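Local coordinates for protein transcriptional regulator (NtrC family) (Aquifex aeolicus, PDB 3DZD) that probably activates sigma-54-dependent transcription as an NtrC-family response regulator, with a receiver domain and an AAA+ ATPase domain that binds ADP here, at residues Glu128-Val132 against Ile167-Leu171; Gly159-Thr163 against Lys344-Arg348. One frame throughout, in Å; residues are numbered along the deposited sequence.

Contact 1 of 2, residues Glu128-Val132 against Ile167-Leu171. With ADP (adenosine-5'-diphosphate), chain C.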
ATOM      1  N   GLU A 128      -9.371   9.522  -0.275  1.00119.77           N
ATOM      2  CA  GLU A 128     -10.600   9.851  -0.989  1.00110.21           C
ATOM      3  C   GLU A 128     -10.246  10.115  -2.441  1.00106.36           C
ATOM      4  O   GLU A 128      -9.107  10.466  -2.758  1.00102.56           O
ATOM      5  CB  GLU A 128     -11.286  11.085  -0.402  1.00111.34           C
ATOM      6  CG  GLU A 128     -11.990  10.860   0.926  1.00127.03           C
ATOM      7  CD  GLU A 128     -11.130  11.247   2.118  1.00133.92           C
ATOM      8  OE1 GLU A 128      -9.931  11.536   1.920  1.00136.53           O
ATOM      9  OE2 GLU A 128     -11.656  11.268   3.253  1.00132.68           O
ATOM     10  N   ILE A 129     -11.218   9.945  -3.327  1.00 68.28           N
ATOM     11  CA  ILE A 129     -10.985  10.175  -4.749  1.00 60.06           C
ATOM     12  C   ILE A 129     -11.802  11.356  -5.235  1.00 61.84           C
ATOM     13  O   ILE A 129     -13.020  11.388  -5.071  1.00 62.02           O
ATOM     14  CB  ILE A 129     -11.340   8.937  -5.589  1.00 64.96           C
ATOM     15  CG1 ILE A 129     -10.412   7.773  -5.247  1.00 61.71           C
ATOM     16  CG2 ILE A 129     -11.242   9.249  -7.065  1.00 57.36           C
ATOM     17  CD1 ILE A 129     -10.878   6.463  -5.819  1.00 60.76           C
ATOM     18  N   GLU A 130     -11.125  12.328  -5.832  1.00 70.73           N
ATOM     19  CA  GLU A 130     -11.791  13.515  -6.346  1.00 71.54           C
ATOM     20  C   GLU A 130     -12.265  13.280  -7.772  1.00 68.31           C
ATOM     21  O   GLU A 130     -11.477  12.959  -8.661  1.00 62.68           O
ATOM     22  CB  GLU A 130     -10.842  14.711  -6.307  1.00 76.47           C
ATOM     23  CG  GLU A 130     -10.179  14.938  -4.954  1.00 76.89           C
ATOM     24  CD  GLU A 130     -11.057  15.715  -3.987  1.00 82.84           C
ATOM     25  OE1 GLU A 130     -12.120  16.222  -4.416  1.00 81.93           O
ATOM     26  OE2 GLU A 130     -10.679  15.819  -2.799  1.00 91.06           O
ATOM     27  N   PHE A 131     -13.563  13.436  -7.987  1.00 47.26           N
ATOM     28  CA  PHE A 131     -14.128  13.289  -9.315  1.00 39.20           C
ATOM     29  C   PHE A 131     -14.992  14.497  -9.584  1.00 45.04           C
ATOM     30  O   PHE A 131     -16.190  14.482  -9.335  1.00 42.88           O
ATOM     31  CB  PHE A 131     -14.955  12.017  -9.392  1.00 41.57           C
ATOM     32  CG  PHE A 131     -15.448  11.710 -10.762  1.00 44.32           C
ATOM     33  CD1 PHE A 131     -16.585  10.935 -10.949  1.00 39.06           C
ATOM     34  CD2 PHE A 131     -14.782  12.208 -11.871  1.00 42.05           C
ATOM     35  CE1 PHE A 131     -17.041  10.648 -12.221  1.00 41.85           C
ATOM     36  CE2 PHE A 131     -15.228  11.933 -13.147  1.00 37.64           C
ATOM     37  CZ  PHE A 131     -16.365  11.153 -13.324  1.00 45.28           C
ATOM     38  N   VAL A 132     -14.375  15.556 -10.087  1.00 48.00           N
ATOM     39  CA  VAL A 132     -15.037  16.851 -10.145  1.00 44.08           C
ATOM     40  C   VAL A 132     -15.838  17.044 -11.429  1.00 43.47           C
ATOM     41  O   VAL A 132     -15.360  16.731 -12.522  1.00 42.69           O
ATOM     42  CB  VAL A 132     -14.025  17.992  -9.974  1.00 46.48           C
ATOM     43  CG1 VAL A 132     -14.706  19.340 -10.160  1.00 41.60           C
ATOM     44  CG2 VAL A 132     -13.377  17.894  -8.608  1.00 46.97           C
ATOM     45  N   ILE A 167      -9.746   7.496 -12.945  1.00 36.59           N
ATOM     46  CA  ILE A 167     -10.519   7.900 -11.777  1.00 37.67           C
ATOM     47  C   ILE A 167     -11.809   7.104 -11.681  1.00 42.44           C
ATOM     48  O   ILE A 167     -12.177   6.635 -10.605  1.00 44.97           O
ATOM     49  CB  ILE A 167     -10.895   9.376 -11.804  1.00 38.78           C
ATOM     50  CG1 ILE A 167      -9.646  10.253 -11.662  1.00 46.79           C
ATOM     51  CG2 ILE A 167     -11.883   9.668 -10.703  1.00 37.23           C
ATOM     52  CD1 ILE A 167      -9.964  11.725 -11.462  1.00 51.46           C
ATOM     53  N   VAL A 168     -12.510   6.966 -12.802  1.00 37.03           N
ATOM     54  CA  VAL A 168     -13.770   6.251 -12.793  1.00 37.14           C
ATOM     55  C   VAL A 168     -13.532   4.799 -12.375  1.00 37.19           C
ATOM     56  O   VAL A 168     -14.298   4.233 -11.586  1.00 37.19           O
ATOM     57  CB  VAL A 168     -14.465   6.297 -14.166  1.00 37.39           C
ATOM     58  CG1 VAL A 168     -15.748   5.475 -14.134  1.00 37.73           C
ATOM     59  CG2 VAL A 168     -14.750   7.732 -14.569  1.00 37.55           C
ATOM     60  N   ALA A 169     -12.466   4.211 -12.908  1.00 37.25           N
ATOM     61  CA  ALA A 169     -12.078   2.839 -12.594  1.00 36.88           C
ATOM     62  C   ALA A 169     -11.805   2.627 -11.093  1.00 37.12           C
ATOM     63  O   ALA A 169     -12.259   1.641 -10.510  1.00 37.31           O
ATOM     64  CB  ALA A 169     -10.877   2.426 -13.431  1.00 37.21           C
ATOM     65  N   ARG A 170     -11.076   3.548 -10.470  1.00 38.87           N
ATOM     66  CA  ARG A 170     -10.834   3.480  -9.025  1.00 39.20           C
ATOM     67  C   ARG A 170     -12.114   3.644  -8.230  1.00 46.69           C
ATOM     68  O   ARG A 170     -12.321   2.972  -7.215  1.00 44.69           O
ATOM     69  CB  ARG A 170      -9.817   4.530  -8.582  1.00 36.44           C
ATOM     70  CG  ARG A 170      -8.390   4.181  -8.961  1.00 36.25           C
ATOM     71  CD  ARG A 170      -7.395   5.201  -8.434  1.00 38.43           C
ATOM     72  NE  ARG A 170      -6.060   4.910  -8.958  1.00 47.64           N
ATOM     73  CZ  ARG A 170      -5.254   3.971  -8.462  1.00 50.59           C
ATOM     74  NH1 ARG A 170      -5.646   3.238  -7.419  1.00 49.10           N
ATOM     75  NH2 ARG A 170      -4.058   3.767  -9.002  1.00 43.06           N
ATOM     76  N   LEU A 171     -12.970   4.549  -8.689  1.00 37.38           N
ATOM     77  CA  LEU A 171     -14.260   4.737  -8.052  1.00 37.28           C
ATOM     78  C   LEU A 171     -15.009   3.425  -8.065  1.00 41.17           C
ATOM     79  O   LEU A 171     -15.515   2.986  -7.035  1.00 48.29           O
ATOM     80  CB  LEU A 171     -15.067   5.827  -8.758  1.00 40.79           C
ATOM     81  CG  LEU A 171     -14.532   7.245  -8.511  1.00 48.00           C
ATOM     82  CD1 LEU A 171     -15.366   8.294  -9.247  1.00 43.49           C
ATOM     83  CD2 LEU A 171     -14.474   7.553  -7.011  1.00 44.03           C
TER
HETATM   84  PB  ADP C 370      -7.131   9.152 -18.671  0.52 45.33           P
HETATM   85  O1B ADP C 370      -7.083   8.087 -17.594  0.77 43.69           O
HETATM   86  O2B ADP C 370      -6.099   8.988 -19.764  0.88 52.43           O
HETATM   87  O3B ADP C 370      -8.498   9.399 -19.235  1.00 39.04           O
HETATM   88  PA  ADP C 370      -6.230  10.800 -16.458  1.00 49.22           P
HETATM   89  O1A ADP C 370      -7.377  10.791 -15.486  1.00 58.16           O
HETATM   90  O2A ADP C 370      -5.076   9.856 -16.185  1.00 57.69           O
HETATM   91  O3A ADP C 370      -6.810  10.576 -17.956  1.00 55.33           O
HETATM   92  O5' ADP C 370      -5.631  12.291 -16.528  1.00 50.97           O
HETATM   93  C5' ADP C 370      -6.293  13.372 -15.884  1.00 44.76           C
HETATM   94  C4' ADP C 370      -5.452  13.980 -14.779  1.00 44.12           C
HETATM   95  O4' ADP C 370      -6.293  14.923 -14.126  1.00 41.32           O
HETATM   96  C3' ADP C 370      -5.150  12.952 -13.709  1.00 50.68           C
HETATM   97  O3' ADP C 370      -4.064  13.429 -12.909  1.00 50.81           O
HETATM   98  C2' ADP C 370      -6.361  12.934 -12.815  1.00 45.50           C
HETATM   99  O2' ADP C 370      -5.875  12.823 -11.475  1.00 44.81           O
HETATM  100  C1' ADP C 370      -6.952  14.314 -13.004  1.00 42.19           C
HETATM  101  N9  ADP C 370      -8.401  14.258 -13.291  1.00 39.98           N
HETATM  102  C8  ADP C 370      -8.956  13.781 -14.421  1.00 39.52           C
HETATM  103  N7  ADP C 370     -10.298  13.893 -14.399  1.00 37.07           N
HETATM  104  C5  ADP C 370     -10.625  14.460 -13.225  1.00 37.10           C
HETATM  105  C6  ADP C 370     -11.886  14.849 -12.560  1.00 39.84           C
HETATM  106  N6  ADP C 370     -13.084  14.654 -13.173  1.00 46.23           N
HETATM  107  N1  ADP C 370     -11.798  15.410 -11.340  1.00 43.68           N
HETATM  108  C2  ADP C 370     -10.608  15.607 -10.741  1.00 43.39           C
HETATM  109  N3  ADP C 370      -9.423  15.272 -11.280  1.00 41.99           N
HETATM  110  C4  ADP C 370      -9.372  14.704 -12.500  1.00 39.30           C
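Ile129 and Phe131, two residues apart on the extended linker, press onto Ile167 and Leu171 of helix 165-176, the helix that follows the Walker A P-loop in this AAA+ fold. The side-chain contacts are apolar, as the closest atoms show. Ile129 uses CG2 on two neighbours, reaching Ile167 CG2 at 3.7 Å and lying as far from Leu171 CD2, while its other branch crosses the Arg170 side chain at about a right angle, CD1 meeting Arg170 CB at 3.5 Å. Beyond that methylene the extended arginine leads away from 128-132, and its NE makes a salt bridge with Glu166.

Phe131 has CG anti to the backbone N (chi1 -174°), which swings the ring down to the helix: CD1 approaches Leu171 CD1 to 3.4 Å and CZ lies 4.0 Å from Val168 CG2. Its opposite rim faces the nucleotide, with ADP N6 close to the ring plane and 3.2 Å from CD2; Lys142 adds a cation-pi contact. Replacing the ring with an alanine here would probably uncover the methyls of Leu171 and Val168 and leave the edge of the adenine without its neighbour.

Ile167 thus has two jobs, since CG2 serves the linker while CD1 sits over the adenine face, 3.2 Å from ADP C4. Along the same side of the adenine as Phe131, the backbone of Val132 pairs with the base: ADP N6 donates to Val132 O, and Val132 N gives N1 of ADP an almost straight bond (N-H...N 171°, 2.9 Å).

Contact 2 of 2, residues Gly159-Thr163 against Lys344-Arg348; sequences GESGT and KGNVR. With ADP (adenosine-5'-diphosphate), chain C.
Asn346 and Gly162 carry the polar part of this junction between residues 159-163 of the Walker A P-loop and the lid segment 344-348. Side-chain bonds come first. Asn346 ND2 donates to Glu160 OE1 at 3.0 Å, a nearly straight bond (176°) in the amide plane that uses the anti lone pair of the carboxylate oxygen; a second, more bent one goes to Ser161 O. Its OD1 accepts from Leu301 N, so both ends of the amide are engaged, and Glu160 OE2 pairs with Arg302.

Among backbone bonds, Gly162 O receives Val347 N at 2.9 Å and, weakly, Arg348 N. A side chain on Gly162 would collide with Arg348 CB and Gly345 O.

Packing supplements these bonds: Thr163 CG2 rests 3.6 Å from Asn346 CG, and a bend at chi3 (73°) turns the Arg348 guanidinium back, one face over the Ser161-Gly162 peptide, offset toward its rim. Tyr323 of the second subunit packs on the same arginine.

At the nucleotide, Gly162 N bonds O2B of ADP at 3.2 Å, and Val347 CG1 touches the adenine at C8 (3.3 Å). Arg348, in a GNVR sequence consistent with the sensor II motif, keeps NH1 3.8 Å from ADP O2B. This chemistry implies a lid held by hydrogen bonds from the Asn346 amide and the backbone N-H groups of Val347 and Arg348 to a carboxylate oxygen and P-loop carbonyls, with the arginine beside the beta-phosphate but not hydrogen-bonded to it.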
ATOM      1  N   GLY A 159     -13.397   6.920 -24.017  1.00 41.16           N
ATOM      2  CA  GLY A 159     -13.204   8.344 -23.842  1.00 38.71           C
ATOM      3  C   GLY A 159     -11.893   8.761 -24.444  1.00 38.70           C
ATOM      4  O   GLY A 159     -11.003   7.933 -24.620  1.00 40.78           O
ATOM      5  N   GLU A 160     -11.771  10.047 -24.753  1.00 40.20           N
ATOM      6  CA  GLU A 160     -10.527  10.590 -25.267  1.00 38.85           C
ATOM      7  C   GLU A 160      -9.453  10.573 -24.187  1.00 41.93           C
ATOM      8  O   GLU A 160      -9.739  10.316 -23.009  1.00 38.19           O
ATOM      9  CB  GLU A 160     -10.735  12.009 -25.770  1.00 40.50           C
ATOM     10  CG  GLU A 160     -11.591  12.108 -27.012  1.00 42.12           C
ATOM     11  CD  GLU A 160     -11.629  13.518 -27.584  1.00 42.26           C
ATOM     12  OE1 GLU A 160     -11.119  14.447 -26.910  1.00 39.50           O
ATOM     13  OE2 GLU A 160     -12.165  13.692 -28.710  1.00 40.53           O
ATOM     14  N   SER A 161      -8.218  10.849 -24.593  1.00 40.05           N
ATOM     15  CA  SER A 161      -7.104  10.841 -23.662  1.00 45.65           C
ATOM     16  C   SER A 161      -7.281  11.927 -22.624  1.00 41.14           C
ATOM     17  O   SER A 161      -7.740  13.028 -22.939  1.00 38.10           O
ATOM     18  CB  SER A 161      -5.790  11.036 -24.398  1.00 43.99           C
ATOM     19  OG  SER A 161      -5.605  10.008 -25.349  1.00 62.89           O
ATOM     20  N   GLY A 162      -6.924  11.605 -21.385  1.00 38.01           N
ATOM     21  CA  GLY A 162      -7.004  12.552 -20.296  1.00 37.54           C
ATOM     22  C   GLY A 162      -8.402  12.953 -19.878  1.00 37.81           C
ATOM     23  O   GLY A 162      -8.590  14.052 -19.376  1.00 37.95           O
ATOM     24  N   THR A 163      -9.387  12.082 -20.062  1.00 38.01           N
ATOM     25  CA  THR A 163     -10.754  12.402 -19.620  1.00 37.83           C
ATOM     26  C   THR A 163     -11.139  11.809 -18.252  1.00 37.83           C
ATOM     27  O   THR A 163     -12.284  11.921 -17.831  1.00 37.84           O
ATOM     28  CB  THR A 163     -11.810  11.976 -20.648  1.00 37.95           C
ATOM     29  OG1 THR A 163     -11.600  10.610 -20.979  1.00 38.05           O
ATOM     30  CG2 THR A 163     -11.697  12.804 -21.906  1.00 38.56           C
ATOM     31  N   LYS A 344      -7.729  19.548 -26.519  1.00 40.16           N
ATOM     32  CA  LYS A 344      -7.502  18.268 -27.191  1.00 46.20           C
ATOM     33  C   LYS A 344      -6.883  17.236 -26.239  1.00 41.90           C
ATOM     34  O   LYS A 344      -7.069  16.031 -26.402  1.00 45.34           O
ATOM     35  CB  LYS A 344      -6.629  18.443 -28.433  1.00 49.31           C
ATOM     36  CG  LYS A 344      -6.369  17.136 -29.160  1.00 73.05           C
ATOM     37  CD  LYS A 344      -5.697  17.353 -30.505  1.00 81.63           C
ATOM     38  CE  LYS A 344      -5.615  16.054 -31.295  1.00 85.55           C
ATOM     39  NZ  LYS A 344      -4.926  16.239 -32.602  1.00101.48           N
ATOM     40  N   GLY A 345      -6.137  17.723 -25.251  1.00 39.62           N
ATOM     41  CA  GLY A 345      -5.605  16.872 -24.203  1.00 38.60           C
ATOM     42  C   GLY A 345      -6.514  16.802 -22.986  1.00 38.31           C
ATOM     43  O   GLY A 345      -6.163  16.203 -21.963  1.00 37.98           O
ATOM     44  N   ASN A 346      -7.678  17.434 -23.088  1.00 40.10           N
ATOM     45  CA  ASN A 346      -8.688  17.342 -22.051  1.00 39.97           C
ATOM     46  C   ASN A 346      -8.209  17.728 -20.646  1.00 39.22           C
ATOM     47  O   ASN A 346      -7.572  18.758 -20.481  1.00 38.47           O
ATOM     48  CB  ASN A 346      -9.315  15.954 -22.094  1.00 39.62           C
ATOM     49  CG  ASN A 346     -10.159  15.755 -23.339  1.00 39.47           C
ATOM     50  OD1 ASN A 346     -11.226  16.338 -23.448  1.00 38.73           O
ATOM     51  ND2 ASN A 346      -9.665  14.967 -24.298  1.00 38.68           N
ATOM     52  N   VAL A 347      -8.520  16.916 -19.640  1.00 38.06           N
ATOM     53  CA  VAL A 347      -8.277  17.308 -18.252  1.00 37.78           C
ATOM     54  C   VAL A 347      -6.786  17.279 -17.970  1.00 37.41           C
ATOM     55  O   VAL A 347      -6.258  18.059 -17.175  1.00 37.42           O
ATOM     56  CB  VAL A 347      -9.013  16.391 -17.254  1.00 37.44           C
ATOM     57  CG1 VAL A 347      -8.696  16.789 -15.818  1.00 37.43           C
ATOM     58  CG2 VAL A 347     -10.509  16.435 -17.492  1.00 37.62           C
ATOM     59  N   ARG A 348      -6.106  16.372 -18.649  1.00 37.40           N
ATOM     60  CA  ARG A 348      -4.671  16.236 -18.512  1.00 39.48           C
ATOM     61  C   ARG A 348      -3.998  17.535 -18.965  1.00 37.45           C
ATOM     62  O   ARG A 348      -3.094  18.039 -18.306  1.00 37.44           O
ATOM     63  CB  ARG A 348      -4.212  15.041 -19.342  1.00 40.04           C
ATOM     64  CG  ARG A 348      -2.780  14.655 -19.177  1.00 47.22           C
ATOM     65  CD  ARG A 348      -2.619  13.243 -19.687  1.00 49.83           C
ATOM     66  NE  ARG A 348      -2.694  13.198 -21.141  1.00 55.31           N
ATOM     67  CZ  ARG A 348      -2.966  12.099 -21.836  1.00 51.96           C
ATOM     68  NH1 ARG A 348      -3.199  10.959 -21.202  1.00 45.60           N
ATOM     69  NH2 ARG A 348      -3.003  12.143 -23.162  1.00 51.52           N
TER
HETATM   70  PB  ADP C 370      -7.131   9.152 -18.671  0.52 45.33           P
HETATM   71  O1B ADP C 370      -7.083   8.087 -17.594  0.77 43.69           O
HETATM   72  O2B ADP C 370      -6.099   8.988 -19.764  0.88 52.43           O
HETATM   73  O3B ADP C 370      -8.498   9.399 -19.235  1.00 39.04           O
HETATM   74  PA  ADP C 370      -6.230  10.800 -16.458  1.00 49.22           P
HETATM   75  O1A ADP C 370      -7.377  10.791 -15.486  1.00 58.16           O
HETATM   76  O2A ADP C 370      -5.076   9.856 -16.185  1.00 57.69           O
HETATM   77  O3A ADP C 370      -6.810  10.576 -17.956  1.00 55.33           O
HETATM   78  O5' ADP C 370      -5.631  12.291 -16.528  1.00 50.97           O
HETATM   79  C5' ADP C 370      -6.293  13.372 -15.884  1.00 44.76           C
HETATM   80  C4' ADP C 370      -5.452  13.980 -14.779  1.00 44.12           C
HETATM   81  O4' ADP C 370      -6.293  14.923 -14.126  1.00 41.32           O
HETATM   82  C3' ADP C 370      -5.150  12.952 -13.709  1.00 50.68           C
HETATM   83  O3' ADP C 370      -4.064  13.429 -12.909  1.00 50.81           O
HETATM   84  C2' ADP C 370      -6.361  12.934 -12.815  1.00 45.50           C
HETATM   85  O2' ADP C 370      -5.875  12.823 -11.475  1.00 44.81           O
HETATM   86  C1' ADP C 370      -6.952  14.314 -13.004  1.00 42.19           C
HETATM   87  N9  ADP C 370      -8.401  14.258 -13.291  1.00 39.98           N
HETATM   88  C8  ADP C 370      -8.956  13.781 -14.421  1.00 39.52           C
HETATM   89  N7  ADP C 370     -10.298  13.893 -14.399  1.00 37.07           N
HETATM   90  C5  ADP C 370     -10.625  14.460 -13.225  1.00 37.10           C
HETATM   91  C6  ADP C 370     -11.886  14.849 -12.560  1.00 39.84           C
HETATM   92  N6  ADP C 370     -13.084  14.654 -13.173  1.00 46.23           N
HETATM   93  N1  ADP C 370     -11.798  15.410 -11.340  1.00 43.68           N
HETATM   94  C2  ADP C 370     -10.608  15.607 -10.741  1.00 43.39           C
HETATM   95  N3  ADP C 370      -9.423  15.272 -11.280  1.00 41.99           N
HETATM   96  C4  ADP C 370      -9.372  14.704 -12.500  1.00 39.30           C
HETATM   97  O   HOH W   1      -2.763   9.773 -25.449  1.00 63.83           O

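In the fold
Following the chain from its N terminus, helix 105-119 is followed by the loop that supplies residues 128-132. Contact 1 closes a loop of 34 intervening residues that holds helix 136-149 and strand 155-158, bringing the linker back onto helix 165-176. Inside that loop lie residues 159-163, from which contact 2 spans 180 residues to the lid segment 344-348. The two closures therefore cross and do not nest. Their centres are about 15 Å apart and the contacts do not otherwise touch, but ADP bridges them: contact 1 borders the adenine, whereas contact 2 reaches from base to beta-phosphate, tying linker, P-loop core and lid together.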